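Local coordinates for CCHC-type domain-containing protein (PDB 7C4B), which probably trims RNA from its 3' end as a metal-dependent exonuclease of the RNase D type, and binds zinc and nucleotides, at residues Leu40-Phe45 with Gly55-Val60; Cys103-Glu108 with Glu224-Gly229. All coordinates share one frame; numbering follows the deposited sequence.

Contact 1: residues Leu40-Phe45 with Gly55-Val60. With MN (manganese (II) ion), chain E; MN (manganese (II) ion), chain D.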
loop_
_atom_site.group_PDB
_atom_site.type_symbol
_atom_site.label_atom_id
_atom_site.label_comp_id
_atom_site.label_asym_id
_atom_site.label_seq_id
_atom_site.Cartn_x
_atom_site.Cartn_y
_atom_site.Cartn_z
ATOM N N LEU A 40 8.278 -4.263 -0.080
ATOM C CA LEU A 40 8.245 -5.717 -0.016
ATOM C C LEU A 40 6.892 -6.248 -0.466
ATOM O O LEU A 40 5.857 -5.603 -0.280
ATOM C CB LEU A 40 8.541 -6.226 1.402
ATOM C CG LEU A 40 9.968 -6.040 1.915
ATOM C CD1 LEU A 40 10.095 -6.578 3.332
ATOM C CD2 LEU A 40 10.958 -6.724 0.988
ATOM N N ASP A 41 6.919 -7.445 -1.051
ATOM C CA ASP A 41 5.713 -8.143 -1.473
ATOM C C ASP A 41 6.040 -9.629 -1.542
ATOM O O ASP A 41 7.203 -10.030 -1.468
ATOM C CB ASP A 41 5.201 -7.610 -2.818
ATOM C CG ASP A 41 3.752 -7.980 -3.084
ATOM O OD1 ASP A 41 3.004 -8.218 -2.113
ATOM O OD2 ASP A 41 3.359 -8.027 -4.268
ATOM N N ILE A 42 4.997 -10.446 -1.677
ATOM C CA ILE A 42 5.141 -11.898 -1.723
ATOM C C ILE A 42 4.218 -12.457 -2.797
ATOM O O ILE A 42 3.060 -12.045 -2.914
ATOM C CB ILE A 42 4.830 -12.546 -0.355
ATOM C CG1 ILE A 42 5.905 -12.198 0.675
ATOM C CG2 ILE A 42 4.698 -14.060 -0.482
ATOM C CD1 ILE A 42 5.667 -12.835 2.028
ATOM N N GLU A 43 4.739 -13.393 -3.588
ATOM C CA GLU A 43 3.930 -14.240 -4.451
ATOM C C GLU A 43 3.976 -15.660 -3.906
ATOM O O GLU A 43 5.061 -16.218 -3.709
ATOM C CB GLU A 43 4.427 -14.206 -5.899
ATOM C CG GLU A 43 4.391 -12.827 -6.546
ATOM C CD GLU A 43 2.984 -12.270 -6.685
ATOM O OE1 GLU A 43 2.024 -13.068 -6.736
ATOM O OE2 GLU A 43 2.839 -11.030 -6.744
ATOM N N ALA A 44 2.804 -16.238 -3.652
ATOM C CA ALA A 44 2.700 -17.550 -3.034
ATOM C C ALA A 44 1.852 -18.470 -3.904
ATOM O O ALA A 44 1.155 -18.029 -4.822
ATOM C CB ALA A 44 2.103 -17.454 -1.622
ATOM N N PHE A 45 1.927 -19.765 -3.599
ATOM C CA PHE A 45 1.106 -20.754 -4.283
ATOM C C PHE A 45 -0.371 -20.460 -4.062
ATOM O O PHE A 45 -0.799 -20.156 -2.944
ATOM C CB PHE A 45 1.416 -22.167 -3.775
ATOM C CG PHE A 45 2.731 -22.733 -4.248
ATOM C CD1 PHE A 45 3.702 -21.928 -4.821
ATOM C CD2 PHE A 45 2.989 -24.090 -4.115
ATOM C CE1 PHE A 45 4.904 -22.466 -5.247
ATOM C CE2 PHE A 45 4.187 -24.632 -4.541
ATOM C CZ PHE A 45 5.146 -23.819 -5.106
ATOM N N GLY A 55 -0.457 -19.340 0.557
ATOM C CA GLY A 55 0.147 -20.601 0.204
ATOM C C GLY A 55 1.650 -20.573 0.416
ATOM O O GLY A 55 2.228 -19.649 0.990
ATOM N N ARG A 56 2.290 -21.635 -0.065
ATOM C CA ARG A 56 3.739 -21.746 0.016
ATOM C C ARG A 56 4.401 -20.570 -0.693
ATOM O O ARG A 56 4.046 -20.233 -1.826
ATOM C CB ARG A 56 4.182 -23.069 -0.604
ATOM C CG ARG A 56 5.666 -23.350 -0.545
ATOM C CD ARG A 56 5.933 -24.735 -1.103
ATOM N NE ARG A 56 7.355 -25.043 -1.188
ATOM C CZ ARG A 56 7.834 -26.211 -1.602
ATOM N NH1 ARG A 56 7.000 -27.177 -1.967
ATOM N NH2 ARG A 56 9.143 -26.414 -1.650
ATOM N N ILE A 57 5.356 -19.935 -0.015
ATOM C CA ILE A 57 6.024 -18.769 -0.581
ATOM C C ILE A 57 6.838 -19.190 -1.796
ATOM O O ILE A 57 7.615 -20.152 -1.743
ATOM C CB ILE A 57 6.905 -18.081 0.474
ATOM C CG1 ILE A 57 6.035 -17.392 1.527
ATOM C CG2 ILE A 57 7.834 -17.069 -0.180
ATOM C CD1 ILE A 57 6.820 -16.835 2.698
ATOM N N SER A 58 6.650 -18.477 -2.904
ATOM C CA SER A 58 7.395 -18.710 -4.132
ATOM C C SER A 58 8.409 -17.613 -4.414
ATOM O O SER A 58 9.589 -17.900 -4.636
ATOM C CB SER A 58 6.427 -18.842 -5.317
ATOM O OG SER A 58 7.131 -18.919 -6.544
ATOM N N LEU A 59 7.972 -16.356 -4.406
ATOM C CA LEU A 59 8.850 -15.214 -4.603
ATOM C C LEU A 59 8.658 -14.219 -3.470
ATOM O O LEU A 59 7.557 -14.070 -2.932
ATOM C CB LEU A 59 8.577 -14.502 -5.937
ATOM C CG LEU A 59 8.715 -15.257 -7.257
ATOM C CD1 LEU A 59 8.327 -14.343 -8.411
ATOM C CD2 LEU A 59 10.129 -15.778 -7.434
ATOM N N VAL A 60 9.743 -13.539 -3.115
ATOM C CA VAL A 60 9.696 -12.340 -2.287
ATOM C C VAL A 60 10.286 -11.209 -3.114
ATOM O O VAL A 60 11.442 -11.290 -3.548
ATOM C CB VAL A 60 10.460 -12.510 -0.964
ATOM C CG1 VAL A 60 10.498 -11.186 -0.204
ATOM C CG2 VAL A 60 9.815 -13.590 -0.111
HETATM MN MN MN E . 1.651 -8.631 -5.093
HETATM MN MN MN D . 1.006 -8.269 -1.121
#

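Contact 2: residues Cys103-Glu108 with Glu224-Gly229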
loop_
_atom_site.group_PDB
_atom_site.type_symbol
_atom_site.label_atom_id
_atom_site.label_comp_id
_atom_site.label_asym_id
_atom_site.label_seq_id
_atom_site.Cartn_x
_atom_site.Cartn_y
_atom_site.Cartn_z
ATOM N N CYS A 103 -0.135 -5.644 4.893
ATOM C CA CYS A 103 0.932 -6.527 5.344
ATOM C C CYS A 103 0.430 -7.769 6.069
ATOM O O CYS A 103 1.243 -8.643 6.386
ATOM C CB CYS A 103 1.882 -5.771 6.278
ATOM S SG CYS A 103 1.144 -5.354 7.881
ATOM N N ARG A 104 -0.874 -7.870 6.329
ATOM C CA ARG A 104 -1.416 -8.873 7.244
ATOM C C ARG A 104 -1.017 -10.300 6.883
ATOM O O ARG A 104 -0.292 -10.953 7.641
ATOM C CB ARG A 104 -2.940 -8.752 7.303
ATOM C CG ARG A 104 -3.424 -7.533 8.072
ATOM C CD ARG A 104 -4.919 -7.334 7.913
ATOM N NE ARG A 104 -5.279 -7.055 6.526
ATOM C CZ ARG A 104 -6.521 -6.843 6.104
ATOM N NH1 ARG A 104 -7.531 -6.875 6.964
ATOM N NH2 ARG A 104 -6.754 -6.596 4.821
ATOM N N ARG A 105 -1.480 -10.797 5.734
ATOM C CA ARG A 105 -1.177 -12.175 5.364
ATOM C C ARG A 105 0.290 -12.349 4.994
ATOM O O ARG A 105 0.837 -13.449 5.138
ATOM C CB ARG A 105 -2.080 -12.617 4.213
ATOM C CG ARG A 105 -3.542 -12.246 4.415
ATOM C CD ARG A 105 -4.401 -13.448 4.747
ATOM N NE ARG A 105 -4.190 -13.950 6.103
ATOM C CZ ARG A 105 -4.883 -13.549 7.164
ATOM N NH1 ARG A 105 -4.626 -14.067 8.359
ATOM N NH2 ARG A 105 -5.833 -12.632 7.033
ATOM N N ASP A 106 0.944 -11.284 4.521
ATOM C CA ASP A 106 2.368 -11.366 4.217
ATOM C C ASP A 106 3.197 -11.520 5.486
ATOM O O ASP A 106 4.127 -12.332 5.530
ATOM C CB ASP A 106 2.814 -10.129 3.437
ATOM C CG ASP A 106 2.285 -10.112 2.017
ATOM O OD1 ASP A 106 1.236 -10.741 1.764
ATOM O OD2 ASP A 106 2.921 -9.468 1.155
ATOM N N VAL A 107 2.881 -10.744 6.524
ATOM C CA VAL A 107 3.581 -10.888 7.795
ATOM C C VAL A 107 3.305 -12.259 8.398
ATOM O O VAL A 107 4.195 -12.887 8.983
ATOM C CB VAL A 107 3.183 -9.746 8.749
ATOM C CG1 VAL A 107 3.614 -10.053 10.168
ATOM C CG2 VAL A 107 3.798 -8.434 8.281
ATOM N N GLU A 108 2.072 -12.751 8.248
ATOM C CA GLU A 108 1.741 -14.089 8.726
ATOM C C GLU A 108 2.583 -15.148 8.028
ATOM O O GLU A 108 3.054 -16.096 8.667
ATOM C CB GLU A 108 0.251 -14.362 8.521
ATOM C CG GLU A 108 -0.207 -15.738 8.986
ATOM C CD GLU A 108 -1.645 -16.036 8.595
ATOM O OE1 GLU A 108 -1.986 -15.869 7.405
ATOM O OE2 GLU A 108 -2.434 -16.435 9.477
ATOM N N GLU A 224 2.558 -7.313 15.276
ATOM C CA GLU A 224 2.461 -8.092 16.507
ATOM C C GLU A 224 1.280 -9.052 16.472
ATOM O O GLU A 224 1.356 -10.148 17.040
ATOM C CB GLU A 224 2.340 -7.160 17.715
ATOM C CG GLU A 224 3.566 -6.297 17.976
ATOM C CD GLU A 224 4.751 -7.095 18.479
ATOM O OE1 GLU A 224 4.539 -8.194 19.034
ATOM O OE2 GLU A 224 5.896 -6.621 18.322
ATOM N N HIS A 225 0.192 -8.669 15.806
ATOM C CA HIS A 225 -0.995 -9.515 15.767
ATOM C C HIS A 225 -0.854 -10.670 14.784
ATOM O O HIS A 225 -1.441 -11.736 15.004
ATOM C CB HIS A 225 -2.221 -8.675 15.410
ATOM C CG HIS A 225 -3.519 -9.408 15.552
ATOM N ND1 HIS A 225 -4.266 -9.381 16.709
ATOM C CD2 HIS A 225 -4.200 -10.189 14.682
ATOM C CE1 HIS A 225 -5.353 -10.113 16.546
ATOM N NE2 HIS A 225 -5.337 -10.616 15.324
ATOM N N TYR A 226 -0.088 -10.492 13.705
ATOM C CA TYR A 226 -0.021 -11.486 12.645
ATOM C C TYR A 226 1.307 -12.223 12.564
ATOM O O TYR A 226 1.421 -13.168 11.777
ATOM C CB TYR A 226 -0.327 -10.833 11.288
ATOM C CG TYR A 226 -1.790 -10.510 11.119
ATOM C CD1 TYR A 226 -2.677 -11.459 10.629
ATOM C CD2 TYR A 226 -2.292 -9.264 11.468
ATOM C CE1 TYR A 226 -4.019 -11.175 10.480
ATOM C CE2 TYR A 226 -3.635 -8.970 11.325
ATOM C CZ TYR A 226 -4.494 -9.931 10.830
ATOM O OH TYR A 226 -5.832 -9.647 10.683
ATOM N N ALA A 227 2.307 -11.829 13.345
ATOM C CA ALA A 227 3.584 -12.532 13.398
ATOM C C ALA A 227 3.664 -13.237 14.749
ATOM O O ALA A 227 4.247 -12.733 15.708
ATOM C CB ALA A 227 4.734 -11.589 13.190
ATOM N N VAL A 228 3.066 -14.424 14.814
ATOM C CA VAL A 228 2.982 -15.172 16.061
ATOM C C VAL A 228 3.480 -16.595 15.848
ATOM O O VAL A 228 3.163 -17.498 16.630
ATOM C CB VAL A 228 1.544 -15.167 16.606
ATOM C CG1 VAL A 228 1.185 -13.784 17.133
ATOM C CG2 VAL A 228 0.573 -15.592 15.517
ATOM N N GLY A 229 4.259 -16.802 14.786
ATOM C CA GLY A 229 4.802 -18.113 14.487
ATOM C C GLY A 229 3.774 -19.193 14.251
ATOM O O GLY A 229 4.110 -20.377 14.315
#

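Contact 1: residues Leu40-Phe45 with Gly55-Val60
E43 and L59 pair backbone to backbone at the centre of this antiparallel strand contact, the nitrogen of E43 reaching L59 O at 3.0 Å. In return the carbonyl of E43 takes two bonds in its own plane, from L59 N at 3.0 Å and from S58 N at 2.9 Å. With S58 and L59 both set against E43, the register slips by one residue: a classic beta bulge. Beyond it F45 N closes onto R56 O at 2.8 Å, and the F45 ring lies alongside the R56 side chain, with R56 CB over one ring face, 4.1 Å from its centroid, and S58 CB at the ring edge. On one face of the sheet, I42 CG2 meets I57 CG1 while I42 CG1 leans on V60 CG2; helix 104-114 covers I42 and I57. D41, with CG swung anti to its own nitrogen (chi1 -162°), spreads its carboxylate between two manganese ions, OD2 binding one, shared with D191, at 2.0 Å and OD1 the other at 2.2 Å. Further out, S58 OG is hydrogen-bonded to R178 NH2 and to W175 O, and Q113 grips G55 O and I57 N. E43 is known to bind metal and nucleotide, and A44 nucleotide, though here E43 OE2 stays 3.1 Å from the manganese on D41 OD2, too long for a direct bond; D41 and E43 match the Asp-x-Glu motif of DEDD exonucleases. The main-chain bonds on E43 lie on the strand that carries both carboxylates into the site, where that of D41 bridges the two ions.

Contact 2: residues Cys103-Glu108 with Glu224-Gly229
This is a knob-into-hole contact between residues 104-108 of helix 104-114 and the last turn of helix 212-226, where the latter packs against a helix that itself lies against strand 37-44. The knob is Y226, whose side chain sits among R104, R105, V107 and E108. R104 runs alongside it: its CB stands over the ring centre at 4.0 Å in a CH-pi contact, and its CG comes to 3.6 Å from Y226 CE2. The H225 imidazole covers the opposite face through CD2. At the ring edge R105 NH1 approaches Y226 CE1 at 3.6 Å, the guanidinium turned 79° from the ring plane. V107 CG1, turned away from the backbone N (chi1 166°), points at A227 CB, 3.6 Å away, just where the second helix ends. The carbonyl of Y226 receives a CA-H...O contact from E108 CA at 3.2 Å. Within the first helix R105 NE forms a salt bridge to E108 OE1 at 3.2 Å, meeting the oxygen from above the carboxylate plane. Outer partners then hold the polar ends: E235 takes both R105 NH2 and Y226 OH, D102 and D237 pair with R104, and V232 N bonds to E108 OE2. The phenol is therefore clasped by carbon on both faces and anchored at its hydroxyl; R104, buried, lays its aliphatic stem over the ring while R105 brings its guanidinium to the edge, and each charge is probably well compensated by carboxylates.

Both contacts are largely buried, about 14 Å apart between centres, yet belong to different layers. Contact 1 is in the central mixed sheet, joining neighbouring strands 37-44 and 57-64 through main-chain hydrogen bonds; contact 2 joins two helices beside that sheet through the packing of Y226, R104 and V107, its ion pairs lying within helix 104-114 or running outside both segments. Helix 104-114 connects them, since I42 and I57 of contact 1 touch it while R104, R105 and V107 of contact 2 lie on it. They meet at D106, whose OD2 comes within 3.5 Å of D41 OD1. D106 can bind manganese, but here its OD2 stays 3.2 Å from the ion on D41 OD1, beyond a direct bond.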